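Local coordinates for aminopeptidase N family protein (Idiomarina loihiensis L2TR, PDB 4FGM) that probably acts as a zinc-dependent aminopeptidase of the M61 family, hydrolysing peptides at a metal centre that here holds zinc and maleic acid, at residues Y98-Q101 and F102-F105; T197-I200 and T201-A205; M309-Y312 and F313-Y316; Q66-K69 and N70-Q73; K287-L290 and P291-L294. All coordinates share one frame; numbering follows the deposited sequence.

Contact 1 (Y98-Q101 and F102-F105); sequences YLDQ and FQGF
Tyr-98 and Phe-105 form an antiparallel hydrogen-bonded pair in the beta hairpin of strands 97-99 and 103-106. Their backbones exchange two bonds: Tyr-98 N to Phe-105 O at 2.8 Å, and the return bond from Phe-105 N to Tyr-98 O. Next toward the turn, Leu-99 faces Gly-104 as a non-hydrogen-bonded pair, and Asp-100 N then gives a nearly straight bond (170°) to Gln-103 O.

The turn is gripped by a carboxylate. Asp-100 OD1 takes Phe-102 N at 2.7 Å, met from above the carboxylate plane; this bond to the residue two places on makes an Asx turn. OD1 also takes Gln-103 N at 2.9 Å. The other oxygen, Asp-100 OD2, receives Tyr-98 OH at 2.6 Å, so one side chain ties two turn amides to a strand residue. The torsion behind this sets CG between the backbone N and carbonyl carbon (chi1 66°), swinging the carboxylate back over the turn. Replacing it with an alanine would probably leave both amides and the Tyr-98 hydroxyl without their acceptor and let the turn move more freely.

Packing and stacking contacts flank these bonds. The Tyr-98 ring crosses the Gln-103 side chain at roughly a right angle and stacks on Trp-90 of strand 81-91; separately, Gln-103 OE1 is hydrogen-bonded to Ser-190 OG. Leu-99 CD1 packs 3.8 Å from Gly-104 CA, where a side chain would clash. At the tip, the Gln-101 amide lies almost flat along the Phe-102 ring, planes 5° apart, with Gln-101 CG 3.7 Å from the ring centroid.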
loop_
_atom_site.group_PDB
_atom_site.type_symbol
_atom_site.label_atom_id
_atom_site.label_comp_id
_atom_site.label_asym_id
_atom_site.label_seq_id
_atom_site.Cartn_x
_atom_site.Cartn_y
_atom_site.Cartn_z
ATOM N N TYR A 98 -2.836 7.753 -15.975
ATOM C CA TYR A 98 -4.212 7.625 -16.440
ATOM C C TYR A 98 -4.663 8.962 -17.010
ATOM O O TYR A 98 -4.359 10.016 -16.449
ATOM C CB TYR A 98 -5.103 7.223 -15.253
ATOM C CG TYR A 98 -6.586 7.166 -15.541
ATOM C CD1 TYR A 98 -7.345 8.333 -15.680
ATOM C CD2 TYR A 98 -7.232 5.941 -15.691
ATOM C CE1 TYR A 98 -8.710 8.274 -15.966
ATOM C CE2 TYR A 98 -8.591 5.871 -15.975
ATOM C CZ TYR A 98 -9.326 7.035 -16.115
ATOM O OH TYR A 98 -10.665 6.943 -16.423
ATOM N N LEU A 99 -5.381 8.919 -18.127
ATOM C CA LEU A 99 -5.872 10.133 -18.761
ATOM C C LEU A 99 -7.113 9.914 -19.629
ATOM O O LEU A 99 -7.107 9.083 -20.534
ATOM C CB LEU A 99 -4.775 10.759 -19.629
ATOM C CG LEU A 99 -5.148 12.073 -20.329
ATOM C CD1 LEU A 99 -5.277 13.159 -19.289
ATOM C CD2 LEU A 99 -4.089 12.449 -21.373
ATOM N N ASP A 100 -8.182 10.643 -19.326
ATOM C CA ASP A 100 -9.407 10.595 -20.127
ATOM C C ASP A 100 -9.993 12.014 -20.109
ATOM O O ASP A 100 -9.291 12.954 -19.713
ATOM C CB ASP A 100 -10.403 9.540 -19.613
ATOM C CG ASP A 100 -10.956 9.849 -18.233
ATOM O OD1 ASP A 100 -10.717 10.956 -17.698
ATOM O OD2 ASP A 100 -11.656 8.967 -17.688
ATOM N N GLN A 101 -11.243 12.196 -20.524
ATOM C CA GLN A 101 -11.802 13.546 -20.558
ATOM C C GLN A 101 -12.281 14.059 -19.203
ATOM O O GLN A 101 -12.828 15.161 -19.110
ATOM C CB GLN A 101 -12.952 13.647 -21.582
ATOM C CG GLN A 101 -14.230 12.871 -21.220
ATOM C CD GLN A 101 -14.192 11.414 -21.660
ATOM O OE1 GLN A 101 -13.256 10.680 -21.347
ATOM N NE2 GLN A 101 -15.220 10.989 -22.388
ATOM N N PHE A 102 -12.065 13.284 -18.149
ATOM C CA PHE A 102 -12.512 13.720 -16.829
ATOM C C PHE A 102 -11.362 14.006 -15.874
ATOM O O PHE A 102 -11.489 14.829 -14.968
ATOM C CB PHE A 102 -13.450 12.668 -16.222
ATOM C CG PHE A 102 -14.628 12.329 -17.101
ATOM C CD1 PHE A 102 -15.629 13.266 -17.335
ATOM C CD2 PHE A 102 -14.725 11.078 -17.705
ATOM C CE1 PHE A 102 -16.715 12.965 -18.168
ATOM C CE2 PHE A 102 -15.799 10.762 -18.536
ATOM C CZ PHE A 102 -16.802 11.707 -18.769
ATOM N N GLN A 103 -10.235 13.332 -16.068
ATOM C CA GLN A 103 -9.098 13.552 -15.184
ATOM C C GLN A 103 -7.796 13.017 -15.762
ATOM O O GLN A 103 -7.787 12.304 -16.766
ATOM C CB GLN A 103 -9.361 12.896 -13.820
ATOM C CG GLN A 103 -9.200 11.367 -13.799
ATOM C CD GLN A 103 -9.674 10.732 -12.493
ATOM O OE1 GLN A 103 -9.483 11.284 -11.401
ATOM N NE2 GLN A 103 -10.288 9.561 -12.600
ATOM N N GLY A 104 -6.700 13.378 -15.107
ATOM C CA GLY A 104 -5.391 12.927 -15.515
ATOM C C GLY A 104 -4.522 12.709 -14.289
ATOM O O GLY A 104 -4.575 13.471 -13.322
ATOM N N PHE A 105 -3.727 11.650 -14.323
ATOM C CA PHE A 105 -2.820 11.339 -13.227
ATOM C C PHE A 105 -1.572 10.704 -13.822
ATOM O O PHE A 105 -1.660 9.970 -14.806
ATOM C CB PHE A 105 -3.457 10.348 -12.252
ATOM C CG PHE A 105 -2.498 9.829 -11.215
ATOM C CD1 PHE A 105 -2.165 10.602 -10.100
ATOM C CD2 PHE A 105 -1.868 8.597 -11.387
ATOM C CE1 PHE A 105 -1.225 10.154 -9.171
ATOM C CE2 PHE A 105 -0.923 8.142 -10.461
ATOM C CZ PHE A 105 -0.599 8.923 -9.356
#

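Contact 2 (T197-I200 and T201-A205)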
loop_
_atom_site.group_PDB
_atom_site.type_symbol
_atom_site.label_atom_id
_atom_site.label_comp_id
_atom_site.label_asym_id
_atom_site.label_seq_id
_atom_site.Cartn_x
_atom_site.Cartn_y
_atom_site.Cartn_z
ATOM N N THR A 197 -15.144 18.087 3.153
ATOM C CA THR A 197 -13.718 18.388 3.261
ATOM C C THR A 197 -13.273 19.070 4.550
ATOM O O THR A 197 -12.153 18.857 5.005
ATOM C CB THR A 197 -13.229 19.232 2.070
ATOM O OG1 THR A 197 -14.122 20.328 1.864
ATOM C CG2 THR A 197 -13.156 18.388 0.818
ATOM N N SER A 198 -14.129 19.891 5.143
ATOM C CA SER A 198 -13.749 20.552 6.384
ATOM C C SER A 198 -13.551 19.508 7.461
ATOM O O SER A 198 -12.563 19.527 8.184
ATOM C CB SER A 198 -14.823 21.543 6.831
ATOM O OG SER A 198 -14.898 22.640 5.938
ATOM N N ARG A 199 -14.492 18.579 7.553
ATOM C CA ARG A 199 -14.418 17.538 8.572
ATOM C C ARG A 199 -13.246 16.583 8.346
ATOM O O ARG A 199 -12.496 16.299 9.279
ATOM C CB ARG A 199 -15.743 16.772 8.617
ATOM C CG ARG A 199 -15.901 15.813 9.778
ATOM C CD ARG A 199 -15.385 14.438 9.439
ATOM N NE ARG A 199 -15.750 13.442 10.450
ATOM C CZ ARG A 199 -16.997 13.070 10.737
ATOM N NH1 ARG A 199 -18.029 13.609 10.096
ATOM N NH2 ARG A 199 -17.213 12.144 11.663
ATOM N N ILE A 200 -13.079 16.099 7.117
ATOM C CA ILE A 200 -11.988 15.175 6.798
ATOM C C ILE A 200 -10.644 15.859 7.025
ATOM O O ILE A 200 -9.712 15.289 7.575
ATOM C CB ILE A 200 -12.078 14.700 5.320
ATOM C CG1 ILE A 200 -13.354 13.879 5.120
ATOM C CG2 ILE A 200 -10.874 13.860 4.957
ATOM C CD1 ILE A 200 -13.659 13.565 3.665
ATOM N N THR A 201 -10.566 17.106 6.598
ATOM C CA THR A 201 -9.362 17.894 6.733
ATOM C C THR A 201 -9.035 18.129 8.206
ATOM O O THR A 201 -7.871 18.086 8.610
ATOM C CB THR A 201 -9.539 19.215 5.957
ATOM O OG1 THR A 201 -8.717 19.177 4.783
ATOM C CG2 THR A 201 -9.204 20.411 6.806
ATOM N N ALA A 202 -10.069 18.361 9.008
ATOM C CA ALA A 202 -9.884 18.572 10.437
ATOM C C ALA A 202 -9.314 17.299 11.064
ATOM O O ALA A 202 -8.440 17.369 11.931
ATOM C CB ALA A 202 -11.207 18.937 11.094
ATOM N N ASP A 203 -9.804 16.134 10.634
ATOM C CA ASP A 203 -9.281 14.884 11.174
ATOM C C ASP A 203 -7.844 14.640 10.701
ATOM O O ASP A 203 -7.004 14.161 11.475
ATOM C CB ASP A 203 -10.167 13.694 10.784
ATOM C CG ASP A 203 -11.491 13.687 11.524
ATOM O OD1 ASP A 203 -11.556 14.279 12.624
ATOM O OD2 ASP A 203 -12.459 13.081 11.016
ATOM N N LEU A 204 -7.555 14.965 9.440
ATOM C CA LEU A 204 -6.204 14.773 8.924
ATOM C C LEU A 204 -5.223 15.654 9.703
ATOM O O LEU A 204 -4.089 15.241 9.988
ATOM C CB LEU A 204 -6.138 15.089 7.425
ATOM C CG LEU A 204 -6.844 14.087 6.495
ATOM C CD1 LEU A 204 -6.723 14.541 5.035
ATOM C CD2 LEU A 204 -6.225 12.692 6.680
ATOM N N ALA A 205 -5.666 16.860 10.056
ATOM C CA ALA A 205 -4.825 17.778 10.816
ATOM C C ALA A 205 -4.429 17.109 12.129
ATOM O O ALA A 205 -3.274 17.186 12.547
ATOM C CB ALA A 205 -5.568 19.084 11.096
#
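Thr-197 and Thr-201 stand one turn apart at the start of helix 197-215, the crossover of a beta-alpha-beta unit between strands 183-190 and 222-230. The model places Thr-197 O too near Thr-201 CB, so details of that main-chain bond are doubtful. The next carbonyl, Ser-198 O, receives Ala-202 N at 2.9 Å.

Arg-199 is joined to Asp-203 twice. Arg-199 O accepts Asp-203 N at 3.0 Å, and the arginine side chain, bent at chi2 (-90°), brings NE near Asp-203 OD2. That oxygen sits at the guanidinium edge, in its plane, at 3.4 Å from NE; the carboxylate is turned 73° against the guanidinium. The salt bridge is long and its hydrogen bond weak; Arg-199 NH1 and NH2 bond instead to the carbonyls of Gln-257 and Tyr-258, and Tyr-264 OH bonds to Asp-203 OD2. With Asp-203 exchanged for an alanine, Arg-199 NE and the Tyr-264 hydroxyl would probably lose this acceptor.

Ile-200 O accepts Leu-204 N at 2.9 Å, and Ile-200 CG2 approaches Leu-204 CD1 at 4.2 Å on the buried side, against helix 262-277. Polar ends thus serve mainly to link the helix to that neighbour and the loop before it, with the Arg-199 to Asp-203 pairing secondary.

Contact 3 (M309-Y312 and F313-Y316)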
loop_
_atom_site.group_PDB
_atom_site.type_symbol
_atom_site.label_atom_id
_atom_site.label_comp_id
_atom_site.label_asym_id
_atom_site.label_seq_id
_atom_site.Cartn_x
_atom_site.Cartn_y
_atom_site.Cartn_z
HETATM N N MSE A 309 6.052 -1.811 10.567
HETATM C CA MSE A 309 5.861 -0.755 11.561
HETATM C C MSE A 309 4.736 0.176 11.118
HETATM O O MSE A 309 3.865 0.554 11.915
HETATM C CB MSE A 309 7.146 0.073 11.742
HETATM C CG MSE A 309 8.403 -0.714 12.114
HETATM SE SE MSE A 309 8.297 -1.750 13.775
HETATM C CE MSE A 309 8.274 -3.521 13.014
ATOM N N THR A 310 4.765 0.541 9.839
ATOM C CA THR A 310 3.759 1.432 9.270
ATOM C C THR A 310 2.366 0.802 9.347
ATOM O O THR A 310 1.370 1.492 9.575
ATOM C CB THR A 310 4.079 1.747 7.801
ATOM O OG1 THR A 310 5.467 2.097 7.684
ATOM C CG2 THR A 310 3.206 2.904 7.301
ATOM N N SER A 311 2.304 -0.516 9.170
ATOM C CA SER A 311 1.028 -1.218 9.226
ATOM C C SER A 311 0.494 -1.336 10.645
ATOM O O SER A 311 -0.660 -1.698 10.846
ATOM C CB SER A 311 1.142 -2.604 8.597
ATOM O OG SER A 311 1.292 -2.490 7.193
ATOM N N TYR A 312 1.334 -1.037 11.630
ATOM C CA TYR A 312 0.899 -1.075 13.022
ATOM C C TYR A 312 0.465 0.331 13.414
ATOM O O TYR A 312 -0.565 0.525 14.055
ATOM C CB TYR A 312 2.041 -1.524 13.935
ATOM C CG TYR A 312 1.821 -1.199 15.399
ATOM C CD1 TYR A 312 0.851 -1.866 16.146
ATOM C CD2 TYR A 312 2.595 -0.225 16.040
ATOM C CE1 TYR A 312 0.657 -1.577 17.496
ATOM C CE2 TYR A 312 2.412 0.072 17.387
ATOM C CZ TYR A 312 1.443 -0.609 18.112
ATOM O OH TYR A 312 1.268 -0.329 19.448
ATOM N N PHE A 313 1.246 1.319 13.005
ATOM C CA PHE A 313 0.935 2.698 13.348
ATOM C C PHE A 313 -0.229 3.335 12.596
ATOM O O PHE A 313 -0.925 4.179 13.167
ATOM C CB PHE A 313 2.200 3.562 13.229
ATOM C CG PHE A 313 3.134 3.416 14.406
ATOM C CD1 PHE A 313 2.761 3.874 15.666
ATOM C CD2 PHE A 313 4.374 2.804 14.263
ATOM C CE1 PHE A 313 3.604 3.710 16.775
ATOM C CE2 PHE A 313 5.226 2.633 15.366
ATOM C CZ PHE A 313 4.841 3.094 16.621
ATOM N N ASP A 314 -0.471 2.944 11.344
ATOM C CA ASP A 314 -1.589 3.555 10.615
ATOM C C ASP A 314 -2.906 3.450 11.390
ATOM O O ASP A 314 -3.708 4.383 11.381
ATOM C CB ASP A 314 -1.752 2.978 9.191
ATOM C CG ASP A 314 -1.814 1.453 9.152
ATOM O OD1 ASP A 314 -2.216 0.820 10.153
ATOM O OD2 ASP A 314 -1.474 0.886 8.090
ATOM N N ASP A 315 -3.122 2.329 12.071
ATOM C CA ASP A 315 -4.336 2.149 12.863
ATOM C C ASP A 315 -4.160 2.681 14.289
ATOM O O ASP A 315 -5.014 3.401 14.806
ATOM C CB ASP A 315 -4.734 0.669 12.931
ATOM C CG ASP A 315 -5.151 0.110 11.585
ATOM O OD1 ASP A 315 -5.870 0.818 10.853
ATOM O OD2 ASP A 315 -4.776 -1.040 11.269
ATOM N N TYR A 316 -3.043 2.324 14.917
ATOM C CA TYR A 316 -2.772 2.738 16.287
ATOM C C TYR A 316 -2.802 4.259 16.470
ATOM O O TYR A 316 -3.447 4.767 17.392
ATOM C CB TYR A 316 -1.422 2.172 16.737
ATOM C CG TYR A 316 -1.085 2.492 18.174
ATOM C CD1 TYR A 316 -1.934 2.104 19.214
ATOM C CD2 TYR A 316 0.068 3.212 18.497
ATOM C CE1 TYR A 316 -1.649 2.433 20.538
ATOM C CE2 TYR A 316 0.365 3.544 19.817
ATOM C CZ TYR A 316 -0.496 3.155 20.834
ATOM O OH TYR A 316 -0.204 3.493 22.138
#
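The hydroxyl oxygen of Tyr-312 hangs over the centre of the Tyr-316 ring, 3.7 Å above its plane, while an edge of the same Tyr-312 ring points at the face of Phe-313. One tyrosine thus meets two other aromatics in different ways, making a three-ring cluster along helix 308-320.

Tyr-312 and Phe-313 are T-shaped: the planes stand at 67°, the centroids 4.9 Å apart, and Tyr-312 CD2 lies over the middle of the Phe-313 ring. Tyr-312 and Tyr-316, by contrast, are near parallel (15°) but slid apart so that they barely overlap, with Tyr-312 CZ 4.0 Å from Tyr-316 CG. Both tyrosines carry CG opposite the backbone N (chi1 163° in Tyr-312), and so their side chains, one turn apart, run alongside each other in the same direction.

Backbone bonds set this spacing. Met-309 O, in the residue modelled as selenomethionine, accepts both Phe-313 N at 2.9 Å and Tyr-312 N, and Tyr-316 N reaches Tyr-312 O at 3.2 Å. Asp-314 N binds Thr-310 O at 2.9 Å, and its carboxylate folds back beside that preceding turn.

The cluster faces helices 378-394 and 401-413, where Asp-388 takes the Tyr-312 hydroxyl, and Trp-584 near the C terminus meets the Tyr-316 ring. On the side of helix 262-277, which bears the HExxH sequence, Asp-314 OD2 bonds to ND1 of the zinc ligand His-273, a second-shell bond that is likely to orient the imidazole. Zinc ligand Glu-307 lies directly before helix 308-320, joining this packing to the metal site.

Contact 4 (Q66-K69 and N70-Q73); sequences QISK and NRWQ
Gln-66 lies along the Trp-72 indole in the tight beta hairpin of strands 60-68 and 71-74, turned by Lys-69 and Asn-70. The two side chains run the same way, with the amide of Gln-66 stacked over the indole at 29° between planes. Gln-66 CG sits 3.7 Å from the centroid of the five-membered ring, and NE2 reaches 3.2 Å from Trp-72 CZ2 over the benzene part. CG lies opposite the backbone N (chi1 -169°) and the chain continues extended, which lays the whole glutamine on the ring. Gln-66 NE2 also makes a weak bond to Ser-68 O, 3.3 Å long, which may favour this rotation of the amide.

Behind this stack, the strands are joined through one carbonyl: Arg-71 O accepts Ile-67 N at 2.8 Å and, weakly, Ser-68 N at 3.4 Å. Two successive amides pointing at one oxygen are consistent with a classic beta bulge, though the second bond is weak. Beside it, Ile-67 CD1 rests 3.9 Å from Arg-71 CD, against the aliphatic part of the arginine.

Farther out, the guanidinium of Arg-71 forms salt bridges with Glu-30, Glu-116 and Glu-295, and Asn-70 ND2 bonds to Leu-33 O, anchoring the hairpin to strand 30-32 and what follows. A water lies at the guanidinium edge, in its plane, accepting from Arg-71 NE at 2.9 Å and bonded to Ser-68 OG at 3.1 Å.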
loop_
_atom_site.group_PDB
_atom_site.type_symbol
_atom_site.label_atom_id
_atom_site.label_comp_id
_atom_site.label_asym_id
_atom_site.label_seq_id
_atom_site.Cartn_x
_atom_site.Cartn_y
_atom_site.Cartn_z
ATOM N N GLN A 66 16.070 1.768 -30.515
ATOM C CA GLN A 66 15.752 1.195 -29.217
ATOM C C GLN A 66 16.640 -0.039 -29.084
ATOM O O GLN A 66 16.589 -0.935 -29.927
ATOM C CB GLN A 66 14.270 0.813 -29.157
ATOM C CG GLN A 66 13.788 0.460 -27.764
ATOM C CD GLN A 66 12.275 0.511 -27.629
ATOM O OE1 GLN A 66 11.557 0.814 -28.584
ATOM N NE2 GLN A 66 11.787 0.215 -26.436
ATOM N N ILE A 67 17.464 -0.090 -28.044
ATOM C CA ILE A 67 18.359 -1.228 -27.893
ATOM C C ILE A 67 17.921 -2.283 -26.890
ATOM O O ILE A 67 18.497 -3.368 -26.843
ATOM C CB ILE A 67 19.808 -0.770 -27.579
ATOM C CG1 ILE A 67 19.842 0.078 -26.313
ATOM C CG2 ILE A 67 20.362 0.020 -28.762
ATOM C CD1 ILE A 67 21.238 0.305 -25.787
ATOM N N SER A 68 16.909 -1.969 -26.088
ATOM C CA SER A 68 16.362 -2.936 -25.134
ATOM C C SER A 68 14.906 -2.560 -24.853
ATOM O O SER A 68 14.379 -1.626 -25.456
ATOM C CB SER A 68 17.169 -2.959 -23.830
ATOM O OG SER A 68 16.845 -1.859 -23.000
ATOM N N LYS A 69 14.259 -3.267 -23.935
ATOM C CA LYS A 69 12.863 -2.976 -23.635
ATOM C C LYS A 69 12.621 -1.580 -23.089
ATOM O O LYS A 69 11.534 -1.032 -23.262
ATOM C CB LYS A 69 12.305 -3.991 -22.644
ATOM C CG LYS A 69 12.845 -3.857 -21.225
ATOM C CD LYS A 69 12.246 -4.933 -20.321
ATOM C CE LYS A 69 12.722 -4.793 -18.896
ATOM N NZ LYS A 69 12.063 -5.772 -17.998
ATOM N N ASN A 70 13.628 -0.999 -22.445
ATOM C CA ASN A 70 13.469 0.324 -21.852
ATOM C C ASN A 70 14.647 1.268 -22.115
ATOM O O ASN A 70 14.846 2.229 -21.374
ATOM C CB ASN A 70 13.321 0.163 -20.348
ATOM C CG ASN A 70 14.640 -0.147 -19.686
ATOM O OD1 ASN A 70 15.451 -0.898 -20.229
ATOM N ND2 ASN A 70 14.868 0.425 -18.513
ATOM N N ARG A 71 15.427 1.010 -23.157
ATOM C CA ARG A 71 16.585 1.852 -23.420
ATOM C C ARG A 71 16.760 2.223 -24.886
ATOM O O ARG A 71 16.640 1.375 -25.777
ATOM C CB ARG A 71 17.849 1.155 -22.890
ATOM C CG ARG A 71 19.118 2.014 -22.881
ATOM C CD ARG A 71 20.258 1.315 -22.136
ATOM N NE ARG A 71 19.999 1.217 -20.702
ATOM C CZ ARG A 71 20.435 2.087 -19.800
ATOM N NH1 ARG A 71 21.166 3.123 -20.176
ATOM N NH2 ARG A 71 20.115 1.936 -18.525
ATOM N N TRP A 72 17.036 3.504 -25.122
ATOM C CA TRP A 72 17.250 4.015 -26.470
ATOM C C TRP A 72 18.652 4.604 -26.595
ATOM O O TRP A 72 19.238 5.051 -25.602
ATOM C CB TRP A 72 16.217 5.098 -26.799
ATOM C CG TRP A 72 14.837 4.582 -27.054
ATOM C CD1 TRP A 72 14.263 4.338 -28.266
ATOM C CD2 TRP A 72 13.861 4.235 -26.070
ATOM N NE1 TRP A 72 12.985 3.861 -28.099
ATOM C CE2 TRP A 72 12.713 3.789 -26.759
ATOM C CE3 TRP A 72 13.844 4.261 -24.670
ATOM C CZ2 TRP A 72 11.560 3.368 -26.097
ATOM C CZ3 TRP A 72 12.697 3.842 -24.011
ATOM C CH2 TRP A 72 11.569 3.403 -24.727
ATOM N N GLN A 73 19.183 4.602 -27.818
ATOM C CA GLN A 73 20.509 5.159 -28.079
ATOM C C GLN A 73 20.417 6.181 -29.212
ATOM O O GLN A 73 19.924 5.872 -30.304
ATOM C CB GLN A 73 21.493 4.052 -28.450
ATOM C CG GLN A 73 22.938 4.525 -28.528
ATOM C CD GLN A 73 23.917 3.388 -28.776
ATOM O OE1 GLN A 73 23.871 2.723 -29.813
ATOM N NE2 GLN A 73 24.809 3.162 -27.822
HETATM O O HOH W 1 18.622 -1.375 -20.526
#

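Contact 5 (K287-L290 and P291-L294); sequences KAFL and PYQL
Phe-289 and Tyr-292 both turn CG opposite the carbonyl carbon (chi1 -69° and -78°), and a cis peptide bond between Leu-290 and Pro-291 folds the chain so that the two aromatic side chains come together. With a cis-proline in its third position, the turn 289-292 is of type VI; the end residues come to 4.6 Å between Phe-289 CA and Tyr-292 CA, although no direct hydrogen bond closes it.

The two side chains cross obliquely, yet the ring planes are near parallel, 27° apart, and slid past each other with centroids 5.0 Å apart. Tyr-292 CE2 does the touching: it stands over one face of the phenylalanine, toward the rim, 3.5 Å from Phe-289 CG. In return, Phe-289 CB makes a CH-pi contact over the tyrosine ring, 4.0 Å from its centroid. The carbonyl oxygen Phe-289 O also lies over a tyrosine face, near the rim.

Leading into the turn, Leu-290 N bonds back to Lys-287 O at 2.8 Å. A water spans the turn, donating to Ala-288 O at 2.7 Å and accepting from Gln-293 N at 3.1 Å. Beyond it, Gln-293 OE1 takes Lys-296 N, and Leu-294 pairs by its backbone with Asn-35, joining this loop, which lies between helices 262-277 and 303-306, to the N-terminal part of the chain.

With no bond from Tyr-292 N back to Phe-289 O, the turn rests on the cis peptide, the aromatic and CH-pi contacts and the bridging water.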
loop_
_atom_site.group_PDB
_atom_site.type_symbol
_atom_site.label_atom_id
_atom_site.label_comp_id
_atom_site.label_asym_id
_atom_site.label_seq_id
_atom_site.Cartn_x
_atom_site.Cartn_y
_atom_site.Cartn_z
ATOM N N LYS A 287 19.735 0.749 2.965
ATOM C CA LYS A 287 20.842 1.185 2.128
ATOM C C LYS A 287 20.704 0.701 0.693
ATOM O O LYS A 287 21.198 1.341 -0.235
ATOM C CB LYS A 287 22.169 0.710 2.727
ATOM C CG LYS A 287 22.399 1.270 4.123
ATOM C CD LYS A 287 23.833 1.110 4.604
ATOM C CE LYS A 287 23.990 1.707 6.000
ATOM N NZ LYS A 287 25.402 1.725 6.468
ATOM N N ALA A 288 20.022 -0.422 0.512
ATOM C CA ALA A 288 19.819 -0.976 -0.823
ATOM C C ALA A 288 19.026 -0.003 -1.693
ATOM O O ALA A 288 19.020 -0.122 -2.913
ATOM C CB ALA A 288 19.092 -2.314 -0.729
ATOM N N PHE A 289 18.364 0.961 -1.057
ATOM C CA PHE A 289 17.571 1.964 -1.771
ATOM C C PHE A 289 18.310 3.315 -1.837
ATOM O O PHE A 289 17.713 4.346 -2.160
ATOM C CB PHE A 289 16.204 2.163 -1.083
ATOM C CG PHE A 289 15.263 0.983 -1.202
ATOM C CD1 PHE A 289 15.598 -0.136 -1.961
ATOM C CD2 PHE A 289 14.027 1.004 -0.553
ATOM C CE1 PHE A 289 14.717 -1.211 -2.074
ATOM C CE2 PHE A 289 13.137 -0.068 -0.659
ATOM C CZ PHE A 289 13.486 -1.177 -1.421
ATOM N N LEU A 290 19.605 3.300 -1.527
ATOM C CA LEU A 290 20.424 4.510 -1.546
ATOM C C LEU A 290 21.669 4.344 -2.421
ATOM O O LEU A 290 22.743 4.009 -1.926
ATOM C CB LEU A 290 20.846 4.877 -0.118
ATOM C CG LEU A 290 19.734 5.358 0.820
ATOM C CD1 LEU A 290 20.245 5.389 2.259
ATOM C CD2 LEU A 290 19.253 6.741 0.381
ATOM N N PRO A 291 21.546 4.609 -3.734
ATOM C CA PRO A 291 20.329 5.051 -4.421
ATOM C C PRO A 291 19.489 3.879 -4.942
ATOM O O PRO A 291 19.844 2.716 -4.751
ATOM C CB PRO A 291 20.888 5.888 -5.559
ATOM C CG PRO A 291 22.052 5.028 -5.999
ATOM C CD PRO A 291 22.686 4.582 -4.671
ATOM N N TYR A 292 18.375 4.201 -5.596
ATOM C CA TYR A 292 17.500 3.187 -6.178
ATOM C C TYR A 292 18.075 2.714 -7.513
ATOM O O TYR A 292 18.635 3.507 -8.274
ATOM C CB TYR A 292 16.095 3.753 -6.451
ATOM C CG TYR A 292 15.191 3.886 -5.249
ATOM C CD1 TYR A 292 15.022 5.109 -4.608
ATOM C CD2 TYR A 292 14.507 2.778 -4.744
ATOM C CE1 TYR A 292 14.198 5.230 -3.490
ATOM C CE2 TYR A 292 13.677 2.884 -3.627
ATOM C CZ TYR A 292 13.528 4.112 -3.003
ATOM O OH TYR A 292 12.721 4.216 -1.888
ATOM N N GLN A 293 17.957 1.419 -7.789
ATOM C CA GLN A 293 18.394 0.881 -9.074
ATOM C C GLN A 293 17.049 0.438 -9.657
ATOM O O GLN A 293 16.424 -0.507 -9.178
ATOM C CB GLN A 293 19.394 -0.278 -8.883
ATOM C CG GLN A 293 18.837 -1.574 -8.340
ATOM C CD GLN A 293 18.309 -2.486 -9.435
ATOM O OE1 GLN A 293 18.325 -2.139 -10.617
ATOM N NE2 GLN A 293 17.834 -3.663 -9.041
ATOM N N LEU A 294 16.591 1.159 -10.675
ATOM C CA LEU A 294 15.277 0.911 -11.260
ATOM C C LEU A 294 15.194 0.144 -12.576
ATOM O O LEU A 294 14.206 0.252 -13.304
ATOM C CB LEU A 294 14.554 2.254 -11.410
ATOM C CG LEU A 294 14.552 3.081 -10.121
ATOM C CD1 LEU A 294 13.943 4.449 -10.359
ATOM C CD2 LEU A 294 13.782 2.330 -9.064
HETATM O O HOH W 2 17.341 0.070 -5.057
#

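Overall arrangement
Each contact is local, its two segments following directly on one another, and all five come in series; none nests or crosses. From the N terminus, contact 4 closes the hairpin of strands 60-68 and 71-74, and contact 1 that of strands 97-99 and 103-106, about 17 Å away between nearest atoms. Contact 2 lies along the first turns of helix 197-215, between strands 183-190 and 222-230. Contact 5 closes a turn after helix 262-277, about 5 Å from contact 4 at nearest atoms; Arg-71 of contact 4 bridges to Glu-295, just beyond contact 5. Contact 3 runs along helix 308-320 beside the zinc site, with helix 262-277 touching both it and contact 2.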